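Long-range contacts in nidogen (PDB 1NPE), which probably helps to build basement membranes by binding laminin through the six-bladed YWTD beta-propeller domain described here: residues A[165-171]-A[183-188]; A[224-230]-A[250-256]; A[178-182]-A[193-197]; A[82-88]-A[125-131]. All coordinates share one frame; numbering follows the deposited sequence.

How the contacts relate
The four contacts are spread over a six-bladed beta-propeller, each blade a four-stranded antiparallel sheet. Along the chain contact 4 comes first, packing strands 81-87 and 124-130, the first strands of successive blades, against each other. Contacts 1 and 3 follow and interleave in the blade beginning with 169-175; both use strand 180-185, their centres lie about 16 Å apart, and they touch where W183 packs on L194. Contact 2 comes last, joining the sixth blade to the segment that leads into closing strand 256-259. Contacts 1 and 4, about 18 Å apart between centres, are linked through N170 and R125. The four thus sample contacts within blades, between blades and at ring closure.

Contact 1: residues A[165-171]-A[183-188]; sequences NLGLPNG and WVDAGT
Three backbone N-H groups converge on OD1 of D185. L168 N approaches from above the carboxylate plane, with 2.6 Å between L168 N and D185 OD1; G187 N comes nearly end-on to the C-O bond, making an Asx turn, and T188 N adds an Asx motif. OD2 offers its syn lone pair to G167 N in an almost straight bond (173°), 2.8 Å from G167 N to D185 OD2. With CG anti to the backbone N (chi1 -163°), the carboxylate leans across to loop 165-168. With an alanine at D185 the four amides would lose their shared acceptor, and the loop and turn would probably be free to shift apart. D185 and W183 stand where the Asp and Trp of YWTD would fall. Beyond them the strands pair through A186 N to L168 O (2.9 Å) and V184 N to G171 O (3.0 Å), a beta bulge shifting the register between P169 and G171. L166 CD2 touches the W183 indole, 3.5 Å from W183 CZ2. I148 of strand 147-152 in the preceding blade packs on L166, P169 and W183, while V184 meets strand 211-217 of the next blade, where P211 O receives N170 ND2; N170 OD1 binds R125.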
loop_
_atom_site.group_PDB
_atom_site.type_symbol
_atom_site.label_atom_id
_atom_site.label_comp_id
_atom_site.label_asym_id
_atom_site.label_seq_id
_atom_site.Cartn_x
_atom_site.Cartn_y
_atom_site.Cartn_z
ATOM N N ASN A 165 20.337 -0.849 4.939
ATOM C CA ASN A 165 20.324 -0.505 3.525
ATOM C C ASN A 165 18.996 -0.770 2.827
ATOM O O ASN A 165 18.953 -1.346 1.741
ATOM C CB ASN A 165 21.472 -1.210 2.797
ATOM C CG ASN A 165 22.832 -0.774 3.299
ATOM O OD1 ASN A 165 23.713 -1.602 3.536
ATOM N ND2 ASN A 165 23.013 0.535 3.467
ATOM N N LEU A 166 17.911 -0.413 3.503
ATOM C CA LEU A 166 16.565 -0.544 2.956
ATOM C C LEU A 166 15.964 0.853 3.005
ATOM O O LEU A 166 16.234 1.607 3.940
ATOM C CB LEU A 166 15.703 -1.494 3.801
ATOM C CG LEU A 166 15.934 -3.010 3.773
ATOM C CD1 LEU A 166 14.944 -3.701 4.719
ATOM C CD2 LEU A 166 15.751 -3.536 2.365
ATOM N N GLY A 167 15.181 1.205 1.991
ATOM C CA GLY A 167 14.550 2.511 1.957
ATOM C C GLY A 167 13.042 2.366 1.953
ATOM O O GLY A 167 12.377 2.614 2.959
ATOM N N LEU A 168 12.497 1.968 0.811
ATOM C CA LEU A 168 11.069 1.764 0.667
ATOM C C LEU A 168 10.809 0.397 0.020
ATOM O O LEU A 168 10.572 0.307 -1.193
ATOM C CB LEU A 168 10.455 2.889 -0.179
ATOM C CG LEU A 168 10.609 4.333 0.326
ATOM C CD1 LEU A 168 10.083 5.330 -0.722
ATOM C CD2 LEU A 168 9.881 4.519 1.652
ATOM N N PRO A 169 10.964 -0.698 0.794
ATOM C CA PRO A 169 10.718 -2.031 0.224
ATOM C C PRO A 169 9.216 -2.188 0.013
ATOM O O PRO A 169 8.474 -2.439 0.956
ATOM C CB PRO A 169 11.264 -2.974 1.299
ATOM C CG PRO A 169 11.090 -2.206 2.571
ATOM C CD PRO A 169 11.490 -0.801 2.167
ATOM N N ASN A 170 8.774 -1.975 -1.224
ATOM C CA ASN A 170 7.357 -2.045 -1.550
ATOM C C ASN A 170 6.771 -3.418 -1.842
ATOM O O ASN A 170 5.618 -3.679 -1.532
ATOM C CB ASN A 170 7.038 -1.073 -2.683
ATOM C CG ASN A 170 7.051 0.375 -2.222
ATOM O OD1 ASN A 170 6.684 0.683 -1.081
ATOM N ND2 ASN A 170 7.462 1.273 -3.107
ATOM N N GLY A 171 7.554 -4.285 -2.463
ATOM C CA GLY A 171 7.062 -5.610 -2.764
ATOM C C GLY A 171 8.165 -6.643 -2.712
ATOM O O GLY A 171 9.349 -6.309 -2.779
ATOM N N TRP A 183 13.155 -8.514 -3.310
ATOM C CA TRP A 183 12.262 -7.392 -3.072
ATOM C C TRP A 183 12.688 -6.239 -3.962
ATOM O O TRP A 183 13.786 -6.258 -4.512
ATOM C CB TRP A 183 12.273 -6.969 -1.596
ATOM C CG TRP A 183 13.564 -6.413 -1.089
ATOM C CD1 TRP A 183 14.000 -5.119 -1.193
ATOM C CD2 TRP A 183 14.565 -7.115 -0.338
ATOM N NE1 TRP A 183 15.206 -4.974 -0.549
ATOM C CE2 TRP A 183 15.576 -6.181 -0.015
ATOM C CE3 TRP A 183 14.703 -8.441 0.095
ATOM C CZ2 TRP A 183 16.710 -6.527 0.727
ATOM C CZ3 TRP A 183 15.833 -8.787 0.835
ATOM C CH2 TRP A 183 16.822 -7.829 1.143
ATOM N N VAL A 184 11.782 -5.291 -4.179
ATOM C CA VAL A 184 12.078 -4.106 -4.982
ATOM C C VAL A 184 11.970 -2.932 -4.014
ATOM O O VAL A 184 11.042 -2.862 -3.208
ATOM C CB VAL A 184 11.121 -3.952 -6.190
ATOM C CG1 VAL A 184 11.358 -5.083 -7.179
ATOM C CG2 VAL A 184 9.661 -3.931 -5.737
ATOM N N ASP A 185 12.938 -2.029 -4.081
ATOM C CA ASP A 185 13.001 -0.911 -3.152
ATOM C C ASP A 185 12.971 0.429 -3.870
ATOM O O ASP A 185 13.889 0.761 -4.608
ATOM C CB ASP A 185 14.282 -1.058 -2.320
ATOM C CG ASP A 185 14.281 -0.209 -1.060
ATOM O OD1 ASP A 185 13.969 0.993 -1.139
ATOM O OD2 ASP A 185 14.624 -0.743 0.015
ATOM N N ALA A 186 11.925 1.212 -3.618
ATOM C CA ALA A 186 11.779 2.518 -4.260
ATOM C C ALA A 186 12.563 3.621 -3.555
ATOM O O ALA A 186 12.494 4.787 -3.950
ATOM C CB ALA A 186 10.310 2.892 -4.371
ATOM N N GLY A 187 13.299 3.242 -2.510
ATOM C CA GLY A 187 14.106 4.187 -1.755
ATOM C C GLY A 187 15.574 4.067 -2.134
ATOM O O GLY A 187 16.263 5.075 -2.317
ATOM N N THR A 188 16.053 2.825 -2.219
ATOM C CA THR A 188 17.431 2.540 -2.606
ATOM C C THR A 188 17.508 2.357 -4.129
ATOM O O THR A 188 18.589 2.154 -4.686
ATOM C CB THR A 188 17.957 1.248 -1.937
ATOM O OG1 THR A 188 17.131 0.139 -2.314
ATOM C CG2 THR A 188 17.959 1.389 -0.416
#

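Contact 2: residues A[224-230]-A[250-256]; sequences TDWKTNS and QTRLYGI
Q250 meets N229 partly through water, which receives a hydrogen bond from Q250 NE2 and gives one to N229 O. This begins the ring closure of the beta-propeller: 250-256 runs past the end of strand 220-225, whose T224 and D225 are the last two residues of a YWTD-type motif, and leads into strand 256-259, which completes the sheet begun by strand 2-8. R252 follows, its chain bent at chi2 and chi3 (76° and 124°) to lay the guanidinium flat on the W226 indole, planes only 3° apart. NE sits over the ring, 3.5 Å from W226 CD2, and R252 CD adds a CH-pi contact over the five-membered ring. Y210 and F212 also meet the W226 ring with nearly parallel planes, and R252 N is hydrogen-bonded to an acidic side chain of the other protein chain, consistent with a partner-binding surface. At L253 a second water links the backbone, accepting from L253 N and donating to D225 O. L253 O lies in the indole plane at its edge and takes a weak bond from W226 NE1 (2.9 Å), while L253 CD1 packs 3.5 Å from S230 C. Y254 turns its ring edge to the indole, with Y254 CE1 3.7 Å from W226 CZ2. Its carbonyl accepts from T224, T224 OG1 to Y254 O measuring 2.8 Å; that hydroxyl is also bonded to A213 N. Finally I256 slides past T224 in the opposite direction, I256 CB lying 3.9 Å from T224 CG2.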
loop_
_atom_site.group_PDB
_atom_site.type_symbol
_atom_site.label_atom_id
_atom_site.label_comp_id
_atom_site.label_asym_id
_atom_site.label_seq_id
_atom_site.Cartn_x
_atom_site.Cartn_y
_atom_site.Cartn_z
ATOM N N THR A 224 6.210 -3.623 -11.239
ATOM C CA THR A 224 5.428 -2.480 -11.693
ATOM C C THR A 224 6.152 -1.230 -11.226
ATOM O O THR A 224 6.641 -1.175 -10.092
ATOM C CB THR A 224 4.002 -2.500 -11.123
ATOM O OG1 THR A 224 4.053 -2.495 -9.690
ATOM C CG2 THR A 224 3.252 -3.741 -11.620
ATOM N N ASP A 225 6.218 -0.229 -12.098
ATOM C CA ASP A 225 6.921 1.006 -11.789
ATOM C C ASP A 225 6.017 2.224 -11.924
ATOM O O ASP A 225 5.328 2.397 -12.928
ATOM C CB ASP A 225 8.151 1.130 -12.698
ATOM C CG ASP A 225 9.096 2.245 -12.274
ATOM O OD1 ASP A 225 8.784 3.416 -12.526
ATOM O OD2 ASP A 225 10.171 1.951 -11.716
ATOM N N TRP A 226 6.029 3.058 -10.889
ATOM C CA TRP A 226 5.224 4.281 -10.825
ATOM C C TRP A 226 5.788 5.453 -11.645
ATOM O O TRP A 226 5.048 6.347 -12.066
ATOM C CB TRP A 226 5.088 4.722 -9.367
ATOM C CG TRP A 226 4.074 3.956 -8.571
ATOM C CD1 TRP A 226 3.334 2.879 -8.981
ATOM C CD2 TRP A 226 3.659 4.240 -7.232
ATOM N NE1 TRP A 226 2.485 2.481 -7.980
ATOM C CE2 TRP A 226 2.664 3.299 -6.896
ATOM C CE3 TRP A 226 4.035 5.199 -6.282
ATOM C CZ2 TRP A 226 2.038 3.290 -5.650
ATOM C CZ3 TRP A 226 3.416 5.187 -5.044
ATOM C CH2 TRP A 226 2.427 4.236 -4.739
ATOM N N LYS A 227 7.104 5.476 -11.807
ATOM C CA LYS A 227 7.771 6.530 -12.560
ATOM C C LYS A 227 7.591 6.328 -14.064
ATOM O O LYS A 227 7.164 7.240 -14.773
ATOM C CB LYS A 227 9.260 6.550 -12.189
ATOM C CG LYS A 227 10.173 7.351 -13.108
ATOM C CD LYS A 227 10.036 8.850 -12.917
ATOM C CE LYS A 227 11.032 9.589 -13.812
ATOM N NZ LYS A 227 10.842 11.068 -13.787
ATOM N N THR A 228 7.857 5.109 -14.530
ATOM C CA THR A 228 7.767 4.778 -15.950
ATOM C C THR A 228 6.398 4.299 -16.425
ATOM O O THR A 228 6.169 4.177 -17.629
ATOM C CB THR A 228 8.793 3.690 -16.325
ATOM O OG1 THR A 228 8.439 2.459 -15.684
ATOM C CG2 THR A 228 10.200 4.097 -15.897
ATOM N N ASN A 229 5.494 4.028 -15.488
ATOM C CA ASN A 229 4.160 3.533 -15.820
ATOM C C ASN A 229 4.244 2.296 -16.705
ATOM O O ASN A 229 3.612 2.228 -17.754
ATOM C CB ASN A 229 3.324 4.617 -16.503
ATOM C CG ASN A 229 2.725 5.593 -15.514
ATOM O OD1 ASN A 229 2.033 5.194 -14.575
ATOM N ND2 ASN A 229 2.990 6.877 -15.713
ATOM N N SER A 230 5.045 1.325 -16.288
ATOM C CA SER A 230 5.192 0.109 -17.067
ATOM C C SER A 230 5.543 -1.110 -16.231
ATOM O O SER A 230 5.894 -1.000 -15.053
ATOM C CB SER A 230 6.267 0.303 -18.135
ATOM O OG SER A 230 7.565 0.262 -17.565
ATOM N N GLN A 250 -2.054 5.022 -19.555
ATOM C CA GLN A 250 -0.955 5.264 -18.619
ATOM C C GLN A 250 -1.299 5.678 -17.180
ATOM O O GLN A 250 -0.779 6.672 -16.672
ATOM C CB GLN A 250 0.061 6.238 -19.249
ATOM C CG GLN A 250 0.651 5.751 -20.593
ATOM C CD GLN A 250 1.643 6.735 -21.234
ATOM O OE1 GLN A 250 1.334 7.916 -21.437
ATOM N NE2 GLN A 250 2.834 6.236 -21.580
ATOM N N THR A 251 -2.165 4.910 -16.519
ATOM C CA THR A 251 -2.525 5.200 -15.132
ATOM C C THR A 251 -1.598 4.410 -14.189
ATOM O O THR A 251 -0.848 3.540 -14.630
ATOM C CB THR A 251 -4.016 4.878 -14.827
ATOM O OG1 THR A 251 -4.245 3.469 -14.919
ATOM C CG2 THR A 251 -4.930 5.587 -15.808
ATOM N N ARG A 252 -1.629 4.745 -12.904
ATOM C CA ARG A 252 -0.783 4.102 -11.897
ATOM C C ARG A 252 -0.946 2.574 -11.823
ATOM O O ARG A 252 -2.051 2.064 -11.644
ATOM C CB ARG A 252 -1.082 4.708 -10.526
ATOM C CG ARG A 252 0.052 4.625 -9.522
ATOM C CD ARG A 252 1.117 5.639 -9.840
ATOM N NE ARG A 252 1.390 6.527 -8.717
ATOM C CZ ARG A 252 2.255 7.537 -8.758
ATOM N NH1 ARG A 252 2.937 7.789 -9.869
ATOM N NH2 ARG A 252 2.439 8.298 -7.690
ATOM N N LEU A 253 0.157 1.858 -11.999
ATOM C CA LEU A 253 0.158 0.401 -11.921
ATOM C C LEU A 253 0.370 -0.025 -10.468
ATOM O O LEU A 253 1.145 0.598 -9.755
ATOM C CB LEU A 253 1.294 -0.178 -12.768
ATOM C CG LEU A 253 1.300 0.064 -14.279
ATOM C CD1 LEU A 253 2.370 -0.809 -14.894
ATOM C CD2 LEU A 253 -0.038 -0.303 -14.869
ATOM N N TYR A 254 -0.296 -1.095 -10.038
ATOM C CA TYR A 254 -0.132 -1.567 -8.671
ATOM C C TYR A 254 0.395 -3.004 -8.559
ATOM O O TYR A 254 1.469 -3.306 -9.076
ATOM C CB TYR A 254 -1.425 -1.355 -7.874
ATOM C CG TYR A 254 -1.786 0.113 -7.764
ATOM C CD1 TYR A 254 -0.982 0.993 -7.033
ATOM C CD2 TYR A 254 -2.889 0.639 -8.442
ATOM C CE1 TYR A 254 -1.263 2.358 -6.984
ATOM C CE2 TYR A 254 -3.179 2.006 -8.398
ATOM C CZ TYR A 254 -2.361 2.857 -7.672
ATOM O OH TYR A 254 -2.607 4.210 -7.661
ATOM N N GLY A 255 -0.340 -3.870 -7.867
ATOM C CA GLY A 255 0.086 -5.246 -7.689
ATOM C C GLY A 255 0.292 -6.030 -8.971
ATOM O O GLY A 255 -0.254 -5.693 -10.023
ATOM N N ILE A 256 1.063 -7.101 -8.865
ATOM C CA ILE A 256 1.365 -7.953 -10.002
ATOM C C ILE A 256 1.547 -9.389 -9.521
ATOM O O ILE A 256 2.139 -9.634 -8.468
ATOM C CB ILE A 256 2.641 -7.460 -10.738
ATOM C CG1 ILE A 256 2.814 -8.181 -12.071
ATOM C CG2 ILE A 256 3.866 -7.638 -9.866
ATOM C CD1 ILE A 256 3.878 -7.550 -12.954
HETATM O O HOH W 1 2.733 3.003 -12.785
HETATM O O HOH W 2 3.046 3.789 -20.136
#

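Contact 3: residues A[178-182]-A[193-197]; sequences SSQLC and CLNPA
L181 and L194 exchange two backbone hydrogen bonds: L181 N to L194 O is 2.7 Å and almost perfectly straight (177°), whereas L194 N to L181 O, at 2.8 Å, is more bent. Weaker CA-H...O contacts flank them, C193 CA lying 3.1 Å from L181 O and N195 CA touching S179 O. One residue along, at the non-hydrogen-bonded pair, the disulfide C182-C193 crosses between the strands. Both SG atoms sit anti to their carbonyl carbons, which brings them together on one face of the sheet, and the positive S-S torsion of 105° gives the bridge a right-handed twist. The two strands, 180-185 and 190-195, form a beta hairpin in the middle of a propeller blade, so the disulfide ties neighbouring strands of one sheet. Q180 folds back beside the bridge, its CG 3.6 Å from C193 CB. At the hairpin's open end N195 makes an Asx turn, OD1 accepting A197 N at 2.8 Å, and its side chain lies against S179. On the face of the two leucines, L181 CB rests 4.0 Å from L194 CD2 and also meets the P196 ring; F174 and, from strand 135-140 of the preceding blade, Y137 pack against both L181 and P196.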
loop_
_atom_site.group_PDB
_atom_site.type_symbol
_atom_site.label_atom_id
_atom_site.label_comp_id
_atom_site.label_asym_id
_atom_site.label_seq_id
_atom_site.Cartn_x
_atom_site.Cartn_y
_atom_site.Cartn_z
ATOM N N SER A 178 15.191 -21.756 -6.430
ATOM C CA SER A 178 16.439 -21.106 -6.068
ATOM C C SER A 178 16.512 -20.669 -4.602
ATOM O O SER A 178 17.553 -20.171 -4.161
ATOM C CB SER A 178 16.706 -19.918 -7.006
ATOM O OG SER A 178 15.584 -19.055 -7.097
ATOM N N SER A 179 15.444 -20.919 -3.836
ATOM C CA SER A 179 15.379 -20.513 -2.425
ATOM C C SER A 179 15.817 -19.049 -2.331
ATOM O O SER A 179 16.662 -18.674 -1.511
ATOM C CB SER A 179 16.268 -21.402 -1.547
ATOM O OG SER A 179 15.632 -22.637 -1.262
ATOM N N GLN A 180 15.224 -18.234 -3.200
ATOM C CA GLN A 180 15.559 -16.828 -3.292
ATOM C C GLN A 180 14.389 -15.896 -2.998
ATOM O O GLN A 180 13.313 -15.998 -3.600
ATOM C CB GLN A 180 16.104 -16.547 -4.697
ATOM C CG GLN A 180 17.249 -15.550 -4.774
ATOM C CD GLN A 180 18.563 -16.091 -4.227
ATOM O OE1 GLN A 180 19.557 -15.365 -4.155
ATOM N NE2 GLN A 180 18.577 -17.365 -3.842
ATOM N N LEU A 181 14.610 -15.004 -2.041
ATOM C CA LEU A 181 13.624 -14.003 -1.672
ATOM C C LEU A 181 14.126 -12.680 -2.251
ATOM O O LEU A 181 15.214 -12.216 -1.923
ATOM C CB LEU A 181 13.493 -13.894 -0.153
ATOM C CG LEU A 181 12.500 -12.848 0.367
ATOM C CD1 LEU A 181 11.085 -13.225 -0.043
ATOM C CD2 LEU A 181 12.596 -12.720 1.882
ATOM N N CYS A 182 13.342 -12.090 -3.136
ATOM C CA CYS A 182 13.722 -10.829 -3.743
ATOM C C CYS A 182 12.693 -9.750 -3.446
ATOM O O CYS A 182 11.509 -10.033 -3.339
ATOM C CB CYS A 182 13.835 -10.983 -5.256
ATOM S SG CYS A 182 14.908 -12.332 -5.831
ATOM N N CYS A 193 17.971 -9.724 -3.765
ATOM C CA CYS A 193 17.599 -11.109 -3.539
ATOM C C CYS A 193 18.500 -11.672 -2.469
ATOM O O CYS A 193 19.655 -11.257 -2.330
ATOM C CB CYS A 193 17.751 -11.944 -4.809
ATOM S SG CYS A 193 16.701 -11.429 -6.199
ATOM N N LEU A 194 17.980 -12.653 -1.745
ATOM C CA LEU A 194 18.725 -13.284 -0.678
ATOM C C LEU A 194 18.155 -14.662 -0.383
ATOM O O LEU A 194 17.019 -14.962 -0.754
ATOM C CB LEU A 194 18.677 -12.362 0.554
ATOM C CG LEU A 194 18.125 -12.625 1.967
ATOM C CD1 LEU A 194 17.954 -11.256 2.615
ATOM C CD2 LEU A 194 16.796 -13.366 2.007
ATOM N N ASN A 195 18.981 -15.525 0.201
ATOM C CA ASN A 195 18.544 -16.858 0.597
ATOM C C ASN A 195 18.260 -16.699 2.088
ATOM O O ASN A 195 19.139 -16.308 2.845
ATOM C CB ASN A 195 19.653 -17.890 0.375
ATOM C CG ASN A 195 19.222 -19.308 0.755
ATOM O OD1 ASN A 195 18.584 -19.525 1.792
ATOM N ND2 ASN A 195 19.566 -20.279 -0.091
ATOM N N PRO A 196 17.014 -16.954 2.520
ATOM C CA PRO A 196 16.630 -16.826 3.933
ATOM C C PRO A 196 17.534 -17.578 4.919
ATOM O O PRO A 196 17.596 -17.228 6.103
ATOM C CB PRO A 196 15.200 -17.359 3.941
ATOM C CG PRO A 196 14.692 -16.941 2.600
ATOM C CD PRO A 196 15.848 -17.332 1.701
ATOM N N ALA A 197 18.237 -18.596 4.422
ATOM C CA ALA A 197 19.154 -19.386 5.244
ATOM C C ALA A 197 20.445 -18.611 5.518
ATOM O O ALA A 197 21.013 -18.708 6.609
ATOM C CB ALA A 197 19.466 -20.714 4.560
#

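Contact 4: residues A[82-88]-A[125-131]; sequences EGIALDH and RGIVTDP
R125 grips E82 side-on, with two nitrogens on one oxygen in a salt bridge. R125 NE meets E82 OE1 at 2.8 Å nearly end-on to its C-O bond, and R125 NH2 reaches E82 OE1 at 2.9 Å from the syn side, tilted out of the carboxylate plane. The oxygen lies close to the guanidinium plane, although the two flat groups are turned 39° apart. A bend at chi3 (-81°) swings this NE edge of R125 toward the acid. E82 OE2 is held by S98, a cadmium ligand in this crystal, and by S80; R125 NH1 binds N170 and the backbone of the other protein chain. A leucine in place of R125 would probably leave E82 OE1 without its charged mate and take from N170 OD1 one of its partners. Among weaker polar contacts, G83 CA makes a CA-H...O approach to R125 O at 3.4 Å. Van der Waals packing adds to this: I127 CG2 lies 3.6 Å from the backbone carbon G83 C, A85 CB rests 3.7 Å from V128 CA, and P131 crosses H88 at about a right angle, with P131 CG 3.5 Å from H88 CD2. The strand axes run almost parallel, 5.2 Å apart at closest, as first strands of successive blades near the middle of the propeller. Strand 92-97 adds T96 against I127 and F94 against T129, while L136 of strand 135-140 packs on both I127 and T129.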
loop_
_atom_site.group_PDB
_atom_site.type_symbol
_atom_site.label_atom_id
_atom_site.label_comp_id
_atom_site.label_asym_id
_atom_site.label_seq_id
_atom_site.Cartn_x
_atom_site.Cartn_y
_atom_site.Cartn_z
ATOM N N GLU A 82 -3.134 -3.906 1.312
ATOM C CA GLU A 82 -2.273 -3.626 0.172
ATOM C C GLU A 82 -1.432 -4.766 -0.373
ATOM O O GLU A 82 -0.667 -4.575 -1.317
ATOM C CB GLU A 82 -1.363 -2.457 0.513
ATOM C CG GLU A 82 -2.109 -1.162 0.732
ATOM C CD GLU A 82 -1.212 -0.076 1.239
ATOM O OE1 GLU A 82 -0.031 -0.037 0.842
ATOM O OE2 GLU A 82 -1.688 0.743 2.037
ATOM N N GLY A 83 -1.556 -5.931 0.242
ATOM C CA GLY A 83 -0.812 -7.096 -0.192
ATOM C C GLY A 83 -1.600 -8.309 0.248
ATOM O O GLY A 83 -2.218 -8.292 1.305
ATOM N N ILE A 84 -1.617 -9.344 -0.579
ATOM C CA ILE A 84 -2.338 -10.560 -0.257
ATOM C C ILE A 84 -1.574 -11.765 -0.800
ATOM O O ILE A 84 -1.050 -11.723 -1.914
ATOM C CB ILE A 84 -3.803 -10.504 -0.793
ATOM C CG1 ILE A 84 -4.563 -11.783 -0.435
ATOM C CG2 ILE A 84 -3.829 -10.253 -2.307
ATOM C CD1 ILE A 84 -6.066 -11.682 -0.658
ATOM N N ALA A 85 -1.449 -12.796 0.037
ATOM C CA ALA A 85 -0.753 -14.036 -0.310
ATOM C C ALA A 85 -1.631 -15.230 0.048
ATOM O O ALA A 85 -2.491 -15.133 0.919
ATOM C CB ALA A 85 0.575 -14.121 0.418
ATOM N N LEU A 86 -1.386 -16.371 -0.587
ATOM C CA LEU A 86 -2.209 -17.543 -0.337
ATOM C C LEU A 86 -1.464 -18.791 0.106
ATOM O O LEU A 86 -0.264 -18.912 -0.068
ATOM C CB LEU A 86 -2.986 -17.896 -1.605
ATOM C CG LEU A 86 -3.665 -16.776 -2.390
ATOM C CD1 LEU A 86 -3.932 -17.264 -3.779
ATOM C CD2 LEU A 86 -4.952 -16.323 -1.713
ATOM N N ASP A 87 -2.212 -19.700 0.715
ATOM C CA ASP A 87 -1.721 -21.005 1.137
ATOM C C ASP A 87 -2.644 -21.901 0.328
ATOM O O ASP A 87 -3.781 -22.154 0.733
ATOM C CB ASP A 87 -1.953 -21.236 2.634
ATOM C CG ASP A 87 -1.582 -22.659 3.086
ATOM O OD1 ASP A 87 -1.075 -23.467 2.274
ATOM O OD2 ASP A 87 -1.805 -22.971 4.272
ATOM N N HIS A 88 -2.187 -22.300 -0.853
ATOM C CA HIS A 88 -2.987 -23.141 -1.733
ATOM C C HIS A 88 -3.201 -24.559 -1.191
ATOM O O HIS A 88 -4.109 -25.264 -1.631
ATOM C CB HIS A 88 -2.380 -23.171 -3.140
ATOM C CG HIS A 88 -0.999 -23.744 -3.191
ATOM N ND1 HIS A 88 -0.739 -25.012 -3.663
ATOM C CD2 HIS A 88 0.196 -23.224 -2.825
ATOM C CE1 HIS A 88 0.560 -25.249 -3.587
ATOM N NE2 HIS A 88 1.149 -24.180 -3.082
ATOM N N ARG A 125 3.287 -3.989 3.505
ATOM C CA ARG A 125 2.743 -3.905 2.163
ATOM C C ARG A 125 2.911 -5.226 1.437
ATOM O O ARG A 125 1.969 -6.007 1.365
ATOM C CB ARG A 125 3.383 -2.729 1.399
ATOM C CG ARG A 125 3.019 -2.637 -0.076
ATOM C CD ARG A 125 3.459 -1.308 -0.663
ATOM N NE ARG A 125 2.513 -0.243 -0.356
ATOM C CZ ARG A 125 2.762 1.058 -0.485
ATOM N NH1 ARG A 125 3.949 1.489 -0.905
ATOM N NH2 ARG A 125 1.783 1.927 -0.273
ATOM N N GLY A 126 4.111 -5.492 0.928
ATOM C CA GLY A 126 4.346 -6.736 0.223
ATOM C C GLY A 126 4.278 -7.940 1.141
ATOM O O GLY A 126 4.708 -7.880 2.289
ATOM N N ILE A 127 3.702 -9.028 0.647
ATOM C CA ILE A 127 3.604 -10.262 1.421
ATOM C C ILE A 127 3.467 -11.475 0.497
ATOM O O ILE A 127 2.728 -11.445 -0.486
ATOM C CB ILE A 127 2.448 -10.225 2.454
ATOM C CG1 ILE A 127 2.513 -11.463 3.353
ATOM C CG2 ILE A 127 1.101 -10.172 1.756
ATOM C CD1 ILE A 127 1.497 -11.458 4.481
ATOM N N VAL A 128 4.244 -12.512 0.781
ATOM C CA VAL A 128 4.227 -13.738 -0.017
ATOM C C VAL A 128 4.349 -14.970 0.869
ATOM O O VAL A 128 4.822 -14.890 2.006
ATOM C CB VAL A 128 5.396 -13.786 -1.040
ATOM C CG1 VAL A 128 5.207 -12.739 -2.126
ATOM C CG2 VAL A 128 6.737 -13.585 -0.329
ATOM N N THR A 129 3.943 -16.110 0.323
ATOM C CA THR A 129 4.020 -17.378 1.029
ATOM C C THR A 129 4.875 -18.367 0.252
ATOM O O THR A 129 5.161 -18.175 -0.928
ATOM C CB THR A 129 2.645 -18.060 1.152
ATOM O OG1 THR A 129 2.027 -18.107 -0.138
ATOM C CG2 THR A 129 1.750 -17.360 2.151
ATOM N N ASP A 130 5.255 -19.432 0.947
ATOM C CA ASP A 130 6.009 -20.558 0.397
ATOM C C ASP A 130 5.308 -21.711 1.116
ATOM O O ASP A 130 5.835 -22.281 2.065
ATOM C CB ASP A 130 7.490 -20.491 0.794
ATOM C CG ASP A 130 8.306 -21.652 0.220
ATOM O OD1 ASP A 130 7.831 -22.343 -0.709
ATOM O OD2 ASP A 130 9.434 -21.867 0.698
ATOM N N PRO A 131 4.070 -22.020 0.699
ATOM C CA PRO A 131 3.245 -23.081 1.281
ATOM C C PRO A 131 3.905 -24.421 1.528
ATOM O O PRO A 131 3.652 -25.047 2.559
ATOM C CB PRO A 131 2.087 -23.187 0.298
ATOM C CG PRO A 131 1.947 -21.758 -0.184
ATOM C CD PRO A 131 3.384 -21.405 -0.451
#